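Local coordinates for protein fatty acid amide hydrolase (Candida albicans, PDB 6KVR) that probably hydrolyses monocarboxylic acid amides to the carboxylate and ammonium, as a member of the amidase family, at residues A[49-54]-A[115-120]; A[59-64]-A[223-228]; A[382-387]-A[445-450]; A[393-398]-A[439-444]. All blocks are in the same frame, centred on the assembly; numbering follows the deposited sequence.

Contact 1. Residues A[49-54]-A[115-120]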
loop_
_atom_site.group_PDB
_atom_site.type_symbol
_atom_site.label_atom_id
_atom_site.label_comp_id
_atom_site.label_asym_id
_atom_site.label_seq_id
_atom_site.Cartn_x
_atom_site.Cartn_y
_atom_site.Cartn_z
ATOM N N GLU A 49 6.679 -25.225 43.088
ATOM C CA GLU A 49 7.503 -24.530 44.072
ATOM C C GLU A 49 8.860 -24.240 43.437
ATOM O O GLU A 49 9.582 -25.170 43.048
ATOM C CB GLU A 49 7.654 -25.371 45.340
ATOM C CG GLU A 49 6.612 -25.050 46.401
ATOM C CD GLU A 49 6.355 -26.192 47.389
ATOM O OE1 GLU A 49 7.317 -26.869 47.835
ATOM O OE2 GLU A 49 5.166 -26.412 47.709
ATOM N N LEU A 50 9.194 -22.954 43.315
ATOM C CA LEU A 50 10.405 -22.560 42.610
ATOM C C LEU A 50 11.654 -23.044 43.357
ATOM O O LEU A 50 11.656 -23.147 44.589
ATOM C CB LEU A 50 10.440 -21.044 42.439
ATOM C CG LEU A 50 9.416 -20.484 41.439
ATOM C CD1 LEU A 50 9.456 -18.955 41.383
ATOM C CD2 LEU A 50 9.654 -21.081 40.060
ATOM N N PRO A 51 12.723 -23.372 42.629
ATOM C CA PRO A 51 13.944 -23.840 43.304
ATOM C C PRO A 51 14.571 -22.794 44.212
ATOM O O PRO A 51 15.169 -23.153 45.231
ATOM C CB PRO A 51 14.869 -24.222 42.136
ATOM C CG PRO A 51 14.296 -23.533 40.929
ATOM C CD PRO A 51 12.817 -23.488 41.163
ATOM N N LYS A 52 14.463 -21.518 43.867
ATOM C CA LYS A 52 14.811 -20.386 44.715
ATOM C C LYS A 52 13.797 -19.285 44.434
ATOM O O LYS A 52 13.062 -19.369 43.440
ATOM C CB LYS A 52 16.228 -19.866 44.443
ATOM C CG LYS A 52 17.361 -20.872 44.441
ATOM C CD LYS A 52 18.679 -20.135 44.732
ATOM C CE LYS A 52 19.884 -20.786 44.065
ATOM N NZ LYS A 52 19.691 -20.916 42.594
ATOM N N PRO A 53 13.710 -18.253 45.276
ATOM C CA PRO A 53 12.889 -17.090 44.925
ATOM C C PRO A 53 13.235 -16.588 43.528
ATOM O O PRO A 53 14.375 -16.719 43.067
ATOM C CB PRO A 53 13.253 -16.069 46.007
ATOM C CG PRO A 53 13.560 -16.929 47.208
ATOM C CD PRO A 53 14.247 -18.154 46.648
ATOM N N ILE A 54 12.229 -16.034 42.841
ATOM C CA ILE A 54 12.395 -15.705 41.425
ATOM C C ILE A 54 13.520 -14.688 41.234
ATOM O O ILE A 54 14.311 -14.789 40.290
ATOM C CB ILE A 54 11.061 -15.223 40.817
ATOM C CG1 ILE A 54 11.217 -14.922 39.319
ATOM C CG2 ILE A 54 10.514 -14.026 41.566
ATOM C CD1 ILE A 54 11.459 -16.175 38.482
ATOM N N HIS A 115 4.755 -18.750 32.502
ATOM C CA HIS A 115 4.453 -17.527 33.245
ATOM C C HIS A 115 5.149 -17.492 34.602
ATOM O O HIS A 115 5.646 -16.440 35.022
ATOM C CB HIS A 115 2.946 -17.371 33.451
ATOM C CG HIS A 115 2.582 -16.118 34.189
ATOM N ND1 HIS A 115 2.803 -14.860 33.670
ATOM C CD2 HIS A 115 2.058 -15.926 35.421
ATOM C CE1 HIS A 115 2.400 -13.947 34.535
ATOM N NE2 HIS A 115 1.949 -14.566 35.611
ATOM N N GLN A 116 5.161 -18.620 35.318
ATOM C CA GLN A 116 5.758 -18.646 36.654
ATOM C C GLN A 116 7.242 -18.295 36.613
ATOM O O GLN A 116 7.761 -17.662 37.537
ATOM C CB GLN A 116 5.548 -20.025 37.290
ATOM C CG GLN A 116 5.221 -19.960 38.762
ATOM C CD GLN A 116 5.463 -21.279 39.480
ATOM O OE1 GLN A 116 5.391 -22.353 38.882
ATOM N NE2 GLN A 116 5.772 -21.195 40.766
ATOM N N PHE A 117 7.927 -18.648 35.529
ATOM C CA PHE A 117 9.342 -18.334 35.394
ATOM C C PHE A 117 9.597 -17.018 34.659
ATOM O O PHE A 117 10.447 -16.237 35.092
ATOM C CB PHE A 117 10.056 -19.479 34.673
ATOM C CG PHE A 117 10.315 -20.682 35.550
ATOM C CD1 PHE A 117 11.462 -20.753 36.337
ATOM C CD2 PHE A 117 9.413 -21.742 35.593
ATOM C CE1 PHE A 117 11.709 -21.870 37.145
ATOM C CE2 PHE A 117 9.647 -22.847 36.386
ATOM C CZ PHE A 117 10.797 -22.913 37.168
ATOM N N THR A 118 8.891 -16.743 33.551
ATOM C CA THR A 118 9.233 -15.591 32.728
ATOM C C THR A 118 8.331 -14.372 32.915
ATOM O O THR A 118 8.719 -13.282 32.478
ATOM C CB THR A 118 9.217 -15.975 31.249
ATOM O OG1 THR A 118 7.881 -16.344 30.880
ATOM C CG2 THR A 118 10.188 -17.129 30.983
ATOM N N ASN A 119 7.153 -14.517 33.530
ATOM C CA ASN A 119 6.198 -13.410 33.710
ATOM C C ASN A 119 5.673 -12.921 32.357
ATOM O O ASN A 119 5.457 -11.727 32.139
ATOM C CB ASN A 119 6.811 -12.258 34.519
ATOM C CG ASN A 119 5.762 -11.275 35.044
ATOM O OD1 ASN A 119 4.713 -11.675 35.551
ATOM N ND2 ASN A 119 6.052 -9.974 34.927
ATOM N N CYS A 120 5.444 -13.867 31.448
ATOM C CA CYS A 120 5.084 -13.580 30.070
ATOM C C CYS A 120 3.592 -13.323 29.831
ATOM O O CYS A 120 3.246 -12.819 28.757
ATOM C CB CYS A 120 5.544 -14.736 29.175
ATOM S SG CYS A 120 4.799 -16.311 29.639
#
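Leu50 is the first residue of the 49-54 loop to reach helix 100-118, and it does so with both its branch point and one methyl. With CG beside the backbone N (chi1 -71°), CD2 lies over one face of the Phe117 ring, 3.9 Å from the centroid and 24° off the ring normal, a CH-pi contact displaced toward CZ and CE1. The two side chains slide past each other, whereas Gln116 meets Leu50 tip to tip, its NE2 3.8 Å from Leu50 CG. That amide N-H is given to the carbonyl of Ile48, so the Gln116 side chain ties down the loop just ahead of Leu50. Pro51 follows with a looser touch, CD standing 4.5 Å from Phe117 CE1. This loop, joining helix 20-40 to helix 54-59, packs against the last turn of helix 100-118, after which Asn119, with positive phi, leaves the helical path. Ile54, right after the N-cap Pro53 of helix 54-59, has CG1 anti to its backbone N (chi1 -178°); the chain then bends at chi2, bringing CD1 3.5 Å from Phe117 O. On the Phe117 ring, Ala64 and Tyr67 of helix 64-70 add further packing.

Contact 2. Residues A[59-64]-A[223-228]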
loop_
_atom_site.group_PDB
_atom_site.type_symbol
_atom_site.label_atom_id
_atom_site.label_comp_id
_atom_site.label_asym_id
_atom_site.label_seq_id
_atom_site.Cartn_x
_atom_site.Cartn_y
_atom_site.Cartn_z
ATOM N N LYS A 59 19.084 -13.299 39.295
ATOM C CA LYS A 59 20.494 -12.958 39.497
ATOM C C LYS A 59 21.410 -14.059 38.990
ATOM O O LYS A 59 22.506 -13.778 38.497
ATOM C CB LYS A 59 20.785 -12.682 40.971
ATOM C CG LYS A 59 20.498 -11.253 41.401
ATOM C CD LYS A 59 20.590 -11.079 42.916
ATOM C CE LYS A 59 20.218 -9.650 43.318
ATOM N NZ LYS A 59 18.926 -9.597 44.076
ATOM N N ASP A 60 20.953 -15.301 39.058
ATOM C CA ASP A 60 21.742 -16.480 38.754
ATOM C C ASP A 60 21.780 -16.828 37.274
ATOM O O ASP A 60 22.421 -17.820 36.907
ATOM C CB ASP A 60 21.174 -17.658 39.535
ATOM C CG ASP A 60 21.817 -17.809 40.894
ATOM O OD1 ASP A 60 22.120 -18.958 41.283
ATOM O OD2 ASP A 60 22.036 -16.771 41.564
ATOM N N GLN A 61 21.106 -16.057 36.417
ATOM C CA GLN A 61 21.025 -16.384 34.993
ATOM C C GLN A 61 20.448 -17.785 34.808
ATOM O O GLN A 61 20.933 -18.576 34.003
ATOM C CB GLN A 61 22.392 -16.258 34.315
ATOM C CG GLN A 61 23.009 -14.882 34.512
ATOM C CD GLN A 61 24.296 -14.669 33.727
ATOM O OE1 GLN A 61 24.300 -14.655 32.490
ATOM N NE2 GLN A 61 25.403 -14.483 34.452
ATOM N N PHE A 62 19.431 -18.102 35.607
ATOM C CA PHE A 62 18.763 -19.395 35.551
ATOM C C PHE A 62 18.258 -19.680 34.136
ATOM O O PHE A 62 17.652 -18.815 33.500
ATOM C CB PHE A 62 17.610 -19.379 36.567
ATOM C CG PHE A 62 16.957 -20.715 36.798
ATOM C CD1 PHE A 62 17.527 -21.644 37.647
ATOM C CD2 PHE A 62 15.748 -21.023 36.189
ATOM C CE1 PHE A 62 16.911 -22.871 37.874
ATOM C CE2 PHE A 62 15.134 -22.243 36.406
ATOM C CZ PHE A 62 15.717 -23.171 37.252
ATOM N N ASN A 63 18.538 -20.891 33.630
ATOM C CA ASN A 63 18.034 -21.340 32.328
ATOM C C ASN A 63 16.762 -22.139 32.592
ATOM O O ASN A 63 16.825 -23.330 32.909
ATOM C CB ASN A 63 19.088 -22.166 31.588
ATOM C CG ASN A 63 18.599 -22.704 30.235
ATOM O OD1 ASN A 63 17.398 -22.841 29.986
ATOM N ND2 ASN A 63 19.547 -23.026 29.360
ATOM N N ALA A 64 15.600 -21.483 32.458
ATOM C CA ALA A 64 14.349 -22.159 32.789
ATOM C C ALA A 64 14.039 -23.290 31.817
ATOM O O ALA A 64 13.425 -24.286 32.208
ATOM C CB ALA A 64 13.191 -21.161 32.832
ATOM N N PRO A 223 13.510 -17.025 28.643
ATOM C CA PRO A 223 13.390 -18.384 29.194
ATOM C C PRO A 223 14.694 -19.195 29.174
ATOM O O PRO A 223 14.766 -20.221 29.860
ATOM C CB PRO A 223 12.301 -19.024 28.312
ATOM C CG PRO A 223 12.373 -18.290 27.019
ATOM C CD PRO A 223 12.769 -16.866 27.373
ATOM N N PHE A 224 15.723 -18.784 28.429
ATOM C CA PHE A 224 17.004 -19.488 28.411
ATOM C C PHE A 224 18.026 -18.895 29.374
ATOM O O PHE A 224 19.085 -19.498 29.589
ATOM C CB PHE A 224 17.586 -19.490 26.988
ATOM C CG PHE A 224 16.855 -20.399 26.040
ATOM C CD1 PHE A 224 17.220 -21.735 25.917
ATOM C CD2 PHE A 224 15.788 -19.922 25.287
ATOM C CE1 PHE A 224 16.537 -22.581 25.040
ATOM C CE2 PHE A 224 15.099 -20.755 24.416
ATOM C CZ PHE A 224 15.475 -22.088 24.291
ATOM N N ASN A 225 17.730 -17.739 29.952
ATOM C CA ASN A 225 18.594 -17.041 30.888
ATOM C C ASN A 225 17.734 -15.967 31.522
ATOM O O ASN A 225 17.488 -14.928 30.896
ATOM C CB ASN A 225 19.812 -16.436 30.175
ATOM C CG ASN A 225 20.763 -15.701 31.129
ATOM O OD1 ASN A 225 20.346 -15.156 32.147
ATOM N ND2 ASN A 225 22.052 -15.684 30.785
ATOM N N LEU A 226 17.259 -16.208 32.745
ATOM C CA LEU A 226 16.272 -15.337 33.370
ATOM C C LEU A 226 16.827 -13.979 33.774
ATOM O O LEU A 226 16.045 -13.106 34.172
ATOM C CB LEU A 226 15.653 -16.016 34.588
ATOM C CG LEU A 226 14.641 -17.133 34.319
ATOM C CD1 LEU A 226 14.105 -17.695 35.647
ATOM C CD2 LEU A 226 13.493 -16.648 33.455
ATOM N N LEU A 227 18.137 -13.757 33.695
ATOM C CA LEU A 227 18.601 -12.385 33.876
ATOM C C LEU A 227 18.243 -11.516 32.665
ATOM O O LEU A 227 18.009 -10.307 32.815
ATOM C CB LEU A 227 20.108 -12.359 34.141
ATOM C CG LEU A 227 20.780 -10.976 34.256
ATOM C CD1 LEU A 227 20.286 -10.180 35.461
ATOM C CD2 LEU A 227 22.289 -11.112 34.312
ATOM N N LEU A 228 18.158 -12.110 31.471
ATOM C CA LEU A 228 18.014 -11.325 30.249
ATOM C C LEU A 228 16.555 -11.021 29.926
ATOM O O LEU A 228 15.626 -11.710 30.358
ATOM C CB LEU A 228 18.659 -12.041 29.057
ATOM C CG LEU A 228 20.061 -12.571 29.397
ATOM C CD1 LEU A 228 20.634 -13.335 28.222
ATOM C CD2 LEU A 228 21.001 -11.414 29.846
#
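Two hydrogen bonds join the 59-64 loop to the 223-228 segment, one between side chains and one between backbones. Asn225 ND2 donates to Gln61 OE1 over 3.0 Å, nearly straight at 167°, meeting an oxygen lone pair in the carbonyl plane; the two amides lie side by side with their planes 31° apart. Both are gripped further by the 534-537 loop: OE1 of Gln61 also accepts from Val537 N, its NE2 donates to Ser534 O, and Asn225 ND2 has a second acceptor in Val537 O. Asn225 OD1 accepts from Leu227 N, two residues on, at 3.0 Å: an Asx turn inside the type I turn 225-228. Between the backbones, Leu226 N donates to Phe62 O over 2.7 Å, and the same oxygen takes a CA-H contact from Asn225 CA at 3.3 Å. Asn63, the N-cap of helix 64-70, holds Asp66 N with OD1, and its CA lies 3.5 Å from Phe224 O in another CA-H...O contact. Apolar padding comes from Phe62 CD2 against Leu226 CD1 at 3.8 Å, while Leu227 CD2 lies alongside the stem of Gln61. Gln61, with positive phi, follows helix 54-59 and closes it in a Schellman motif. With each Gln61 and Asn225 amide bonded at both its oxygen and its nitrogen, the two groups are fixed in rotation, and three separate loops are pinned together.

Contact 3. Residues A[382-387]-A[445-450]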
loop_
_atom_site.group_PDB
_atom_site.type_symbol
_atom_site.label_atom_id
_atom_site.label_comp_id
_atom_site.label_asym_id
_atom_site.label_seq_id
_atom_site.Cartn_x
_atom_site.Cartn_y
_atom_site.Cartn_z
ATOM N N PRO A 382 26.101 -2.451 3.405
ATOM C CA PRO A 382 24.776 -1.921 3.033
ATOM C C PRO A 382 24.772 -0.404 3.009
ATOM O O PRO A 382 25.243 0.246 3.952
ATOM C CB PRO A 382 23.861 -2.468 4.138
ATOM C CG PRO A 382 24.764 -2.623 5.314
ATOM C CD PRO A 382 26.098 -3.063 4.745
ATOM N N PRO A 383 24.252 0.197 1.945
ATOM C CA PRO A 383 24.370 1.651 1.776
ATOM C C PRO A 383 23.288 2.434 2.501
ATOM O O PRO A 383 22.172 1.959 2.723
ATOM C CB PRO A 383 24.242 1.839 0.257
ATOM C CG PRO A 383 23.390 0.670 -0.181
ATOM C CD PRO A 383 23.665 -0.470 0.770
ATOM N N ASN A 384 23.649 3.660 2.875
ATOM C CA ASN A 384 22.703 4.639 3.404
ATOM C C ASN A 384 21.997 4.169 4.672
ATOM O O ASN A 384 20.893 4.631 4.957
ATOM C CB ASN A 384 21.654 5.022 2.358
ATOM C CG ASN A 384 22.152 6.070 1.413
ATOM O OD1 ASN A 384 22.799 7.024 1.828
ATOM N ND2 ASN A 384 21.858 5.904 0.130
ATOM N N THR A 385 22.611 3.256 5.445
ATOM C CA THR A 385 21.980 2.810 6.687
ATOM C C THR A 385 21.809 3.956 7.684
ATOM O O THR A 385 20.846 3.966 8.452
ATOM C CB THR A 385 22.774 1.663 7.330
ATOM O OG1 THR A 385 24.144 2.038 7.481
ATOM C CG2 THR A 385 22.682 0.381 6.473
ATOM N N LYS A 386 22.710 4.935 7.678
ATOM C CA LYS A 386 22.538 6.092 8.547
ATOM C C LYS A 386 21.313 6.909 8.146
ATOM O O LYS A 386 20.520 7.310 9.003
ATOM C CB LYS A 386 23.797 6.960 8.530
ATOM C CG LYS A 386 23.693 8.201 9.412
ATOM C CD LYS A 386 25.045 8.878 9.558
ATOM C CE LYS A 386 24.908 10.246 10.215
ATOM N NZ LYS A 386 26.230 10.926 10.374
ATOM N N LEU A 387 21.139 7.176 6.845
ATOM C CA LEU A 387 19.926 7.866 6.420
ATOM C C LEU A 387 18.683 7.040 6.747
ATOM O O LEU A 387 17.663 7.588 7.187
ATOM C CB LEU A 387 20.000 8.179 4.925
ATOM C CG LEU A 387 18.845 8.982 4.319
ATOM C CD1 LEU A 387 18.775 10.379 4.933
ATOM C CD2 LEU A 387 18.997 9.052 2.795
ATOM N N ASP A 445 11.112 5.924 -0.304
ATOM C CA ASP A 445 10.956 5.305 -1.610
ATOM C C ASP A 445 12.299 5.184 -2.319
ATOM O O ASP A 445 12.557 4.178 -2.996
ATOM C CB ASP A 445 9.948 6.097 -2.436
ATOM C CG ASP A 445 8.523 5.929 -1.916
ATOM O OD1 ASP A 445 8.302 5.042 -1.041
ATOM O OD2 ASP A 445 7.623 6.659 -2.397
ATOM N N GLN A 446 13.179 6.182 -2.154
ATOM C CA GLN A 446 14.507 6.100 -2.760
ATOM C C GLN A 446 15.322 4.960 -2.162
ATOM O O GLN A 446 16.032 4.252 -2.888
ATOM C CB GLN A 446 15.247 7.426 -2.605
ATOM C CG GLN A 446 14.758 8.485 -3.562
ATOM C CD GLN A 446 15.221 9.872 -3.165
ATOM O OE1 GLN A 446 15.680 10.081 -2.048
ATOM N NE2 GLN A 446 15.125 10.822 -4.092
ATOM N N LEU A 447 15.241 4.778 -0.843
ATOM C CA LEU A 447 15.949 3.680 -0.194
ATOM C C LEU A 447 15.428 2.333 -0.667
ATOM O O LEU A 447 16.209 1.417 -0.945
ATOM C CB LEU A 447 15.806 3.788 1.323
ATOM C CG LEU A 447 16.519 4.988 1.935
ATOM C CD1 LEU A 447 15.953 5.235 3.315
ATOM C CD2 LEU A 447 18.028 4.748 1.987
ATOM N N ARG A 448 14.102 2.191 -0.734
ATOM C CA ARG A 448 13.501 0.948 -1.200
ATOM C C ARG A 448 13.969 0.592 -2.607
ATOM O O ARG A 448 14.259 -0.579 -2.894
ATOM C CB ARG A 448 11.979 1.058 -1.161
ATOM C CG ARG A 448 11.412 0.899 0.232
ATOM C CD ARG A 448 9.900 1.100 0.246
ATOM N NE ARG A 448 9.397 1.083 1.616
ATOM C CZ ARG A 448 8.111 1.054 1.943
ATOM N NH1 ARG A 448 7.163 1.117 1.019
ATOM N NH2 ARG A 448 7.770 0.953 3.229
ATOM N N ASP A 449 14.044 1.581 -3.501
ATOM C CA ASP A 449 14.510 1.299 -4.852
ATOM C C ASP A 449 15.988 0.943 -4.845
ATOM O O ASP A 449 16.407 0.005 -5.535
ATOM C CB ASP A 449 14.241 2.494 -5.772
ATOM C CG ASP A 449 12.785 2.565 -6.222
ATOM O OD1 ASP A 449 12.168 1.497 -6.425
ATOM O OD2 ASP A 449 12.249 3.688 -6.371
ATOM N N GLN A 450 16.790 1.666 -4.053
ATOM C CA GLN A 450 18.220 1.382 -4.019
ATOM C C GLN A 450 18.468 -0.076 -3.649
ATOM O O GLN A 450 19.285 -0.753 -4.282
ATOM C CB GLN A 450 18.927 2.327 -3.038
ATOM C CG GLN A 450 20.437 2.146 -3.009
ATOM C CD GLN A 450 21.165 3.176 -2.142
ATOM O OE1 GLN A 450 20.574 3.824 -1.276
ATOM N NE2 GLN A 450 22.455 3.339 -2.393
#
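Asn384 and Gln450 carry this contact through one amide-to-amide hydrogen bond, and their torsions explain how they meet. Gln450 is extended throughout, CG anti to its backbone N (chi1 -177°), so its amide projects straight off helix 434-457. Asn384 instead has CG beside the backbone N, at chi1 -82°, and its side chain crosses that of Gln450 at about a right angle. Asn384 ND2 thus reaches Gln450 OE1 at 2.8 Å, on an oxygen lone pair, with the acceptor in the plane of the donating amide; the two amide planes are 62° apart. The other end of the Gln450 amide slides past the Pro383 ring, NE2 lying 3.5 Å from Pro383 CB. Asn384 is the N-cap of helix 385-397, although its side chain makes no capping bond and is turned across to helix 434-457. The contact therefore sets the start of one helix against the flank of another. One turn earlier on that flank, Leu447 has CG beside its backbone N and the chain extended beyond it, so that CD2 comes to 3.7 Å from Asn384 CB and 4.5 Å from Leu387 CD2. Leu387 points the same way as Asn384, toward helix 434-457, with CG anti to its backbone N. Leu447 also packs on Ile489 and Leu490 of helix 482-490. Tyr451 OH hydrogen-bonds Pro383 O, and on Asp449 the second subunit's Lys280 forms a salt bridge.

Contact 4. Residues A[393-398]-A[439-444]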
loop_
_atom_site.group_PDB
_atom_site.type_symbol
_atom_site.label_atom_id
_atom_site.label_comp_id
_atom_site.label_asym_id
_atom_site.label_seq_id
_atom_site.Cartn_x
_atom_site.Cartn_y
_atom_site.Cartn_z
ATOM N N HIS A 393 13.447 6.775 12.357
ATOM C CA HIS A 393 13.236 7.240 13.724
ATOM C C HIS A 393 12.552 8.600 13.762
ATOM O O HIS A 393 11.827 8.887 14.719
ATOM C CB HIS A 393 14.550 7.239 14.506
ATOM C CG HIS A 393 14.939 5.866 14.969
ATOM N ND1 HIS A 393 15.208 4.837 14.092
ATOM C CD2 HIS A 393 14.961 5.319 16.206
ATOM C CE1 HIS A 393 15.448 3.729 14.774
ATOM N NE2 HIS A 393 15.304 3.995 16.061
ATOM N N LYS A 394 12.754 9.449 12.742
ATOM C CA LYS A 394 11.953 10.665 12.657
ATOM C C LYS A 394 10.490 10.309 12.449
ATOM O O LYS A 394 9.600 10.927 13.048
ATOM C CB LYS A 394 12.444 11.561 11.511
ATOM C CG LYS A 394 13.753 12.306 11.748
ATOM C CD LYS A 394 14.073 13.165 10.512
ATOM C CE LYS A 394 15.454 13.822 10.575
ATOM N NZ LYS A 394 16.029 13.987 9.188
HETATM N N MSE A 395 10.231 9.294 11.613
HETATM C CA MSE A 395 8.878 8.881 11.227
HETATM C C MSE A 395 8.102 8.430 12.448
HETATM O O MSE A 395 6.902 8.687 12.553
HETATM C CB MSE A 395 8.901 7.736 10.202
HETATM C CG MSE A 395 9.085 8.148 8.742
HETATM SE SE MSE A 395 9.312 6.561 7.567
HETATM C CE MSE A 395 9.159 7.407 5.823
ATOM N N TYR A 396 8.790 7.747 13.369
ATOM C CA TYR A 396 8.120 7.244 14.565
ATOM C C TYR A 396 7.451 8.367 15.342
ATOM O O TYR A 396 6.358 8.177 15.890
ATOM C CB TYR A 396 9.105 6.507 15.482
ATOM C CG TYR A 396 9.594 5.193 14.943
ATOM C CD1 TYR A 396 8.798 4.422 14.116
ATOM C CD2 TYR A 396 10.865 4.709 15.284
ATOM C CE1 TYR A 396 9.261 3.208 13.611
ATOM C CE2 TYR A 396 11.331 3.497 14.796
ATOM C CZ TYR A 396 10.522 2.749 13.962
ATOM O OH TYR A 396 10.974 1.550 13.463
ATOM N N ASN A 397 8.087 9.547 15.399
ATOM C CA ASN A 397 7.666 10.610 16.309
ATOM C C ASN A 397 7.192 11.873 15.601
ATOM O O ASN A 397 6.975 12.891 16.271
ATOM C CB ASN A 397 8.805 10.971 17.276
ATOM C CG ASN A 397 9.035 9.910 18.333
ATOM O OD1 ASN A 397 8.354 8.881 18.354
ATOM N ND2 ASN A 397 9.998 10.155 19.224
ATOM N N CYS A 398 7.002 11.848 14.276
ATOM C CA CYS A 398 6.790 13.128 13.602
ATOM C C CYS A 398 5.407 13.727 13.850
ATOM O O CYS A 398 5.125 14.815 13.310
ATOM C CB CYS A 398 7.045 12.998 12.091
ATOM S SG CYS A 398 5.935 11.859 11.224
ATOM N N GLU A 439 8.387 14.558 2.511
ATOM C CA GLU A 439 9.805 14.412 2.180
ATOM C C GLU A 439 10.409 13.153 2.799
ATOM O O GLU A 439 11.236 12.482 2.164
ATOM C CB GLU A 439 10.581 15.651 2.624
ATOM C CG GLU A 439 10.426 16.857 1.685
ATOM C CD GLU A 439 11.037 18.106 2.275
ATOM O OE1 GLU A 439 11.781 17.976 3.273
ATOM O OE2 GLU A 439 10.776 19.211 1.752
ATOM N N LEU A 440 10.016 12.807 4.031
ATOM C CA LEU A 440 10.475 11.530 4.593
ATOM C C LEU A 440 10.002 10.345 3.742
ATOM O O LEU A 440 10.747 9.379 3.548
ATOM C CB LEU A 440 9.996 11.367 6.031
ATOM C CG LEU A 440 10.394 12.398 7.097
ATOM C CD1 LEU A 440 9.687 12.060 8.405
ATOM C CD2 LEU A 440 11.924 12.497 7.291
ATOM N N ASN A 441 8.758 10.408 3.235
ATOM C CA ASN A 441 8.224 9.385 2.335
ATOM C C ASN A 441 9.074 9.253 1.073
ATOM O O ASN A 441 9.267 8.142 0.562
ATOM C CB ASN A 441 6.782 9.733 1.926
ATOM C CG ASN A 441 5.787 9.599 3.062
ATOM O OD1 ASN A 441 6.059 8.952 4.088
ATOM N ND2 ASN A 441 4.615 10.211 2.886
ATOM N N VAL A 442 9.520 10.388 0.522
ATOM C CA VAL A 442 10.357 10.378 -0.679
ATOM C C VAL A 442 11.665 9.649 -0.399
ATOM O O VAL A 442 12.094 8.790 -1.177
ATOM C CB VAL A 442 10.610 11.816 -1.181
ATOM C CG1 VAL A 442 11.746 11.838 -2.215
ATOM C CG2 VAL A 442 9.337 12.423 -1.792
ATOM N N THR A 443 12.312 9.985 0.721
ATOM C CA THR A 443 13.525 9.282 1.142
ATOM C C THR A 443 13.295 7.775 1.250
ATOM O O THR A 443 14.120 6.975 0.794
ATOM C CB THR A 443 13.995 9.835 2.487
ATOM O OG1 THR A 443 14.298 11.225 2.351
ATOM C CG2 THR A 443 15.206 9.089 2.961
ATOM N N ARG A 444 12.183 7.374 1.873
ATOM C CA ARG A 444 11.855 5.956 2.009
ATOM C C ARG A 444 11.766 5.278 0.649
ATOM O O ARG A 444 12.261 4.160 0.461
ATOM C CB ARG A 444 10.530 5.803 2.758
ATOM C CG ARG A 444 10.009 4.382 2.844
ATOM C CD ARG A 444 8.527 4.388 3.180
ATOM N NE ARG A 444 7.757 4.907 2.060
ATOM C CZ ARG A 444 6.479 5.268 2.100
ATOM N NH1 ARG A 444 5.759 5.158 3.205
ATOM N NH2 ARG A 444 5.909 5.747 0.997
#
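The guanidinium of Arg444 has Asn441 OD1 over one face, 3.8 Å above its plane and toward the rim, while the His393 ring carries Tyr396 CE2 over its centre, 4.0 Å above, and meets the Tyr425 ring edge-to-face. Arg444 NH1 is held by Ser291 O and NH2 by a salt bridge to Glu290 of the second subunit; Asn441 bonds Ser291 OG through OD1 and Gly288 O of the second subunit through ND2. Between the helices the packing is apolar and centres on Met395, a selenomethionine. With CG beside the backbone N (chi1 -83°) and the chain extended beyond it, Met395 slides past Leu440 in the opposite direction. Its CG lies 4.0 Å from Leu440 CD1, and its terminal CE passes on to the helix backbone, 3.4 Å from Leu440 O, with Arg444 CB at 3.7 Å. The other methyl of Leu440, CD2, meets Lys394 CD at 3.9 Å, the side chains crossing at about a right angle. Segments 393-397 and 439-444 run roughly antiparallel, 143° between their directions, their axes approaching to 10.9 Å. Helix 482-490 flanks this pair, touching His393 and Tyr396 on one helix and Arg444 on the other.

In the fold
Contacts 1 and 2 form one patch, their centres 10 Å apart: the Phe117 ring of contact 1 meets Phe62 of contact 2, CE1 to CE2 at 3.5 Å, and Phe117 O touches Leu226 CD2. Their segments alternate along the chain, so the N-terminal loops and the 223-228 segment interlock around the end of helix 100-118. Contacts 3 and 4 make a second patch, 13 Å between centres, on the same helix pair 385-397 and 434-457, with contact 4 nested inside the loop that contact 3 closes; both touch the second subunit. The patches lie about 38 to 44 Å apart by centres. Met395 in contact 4 comes about 8 Å, side chain to side chain, from Ile254, a predicted substrate-binding residue.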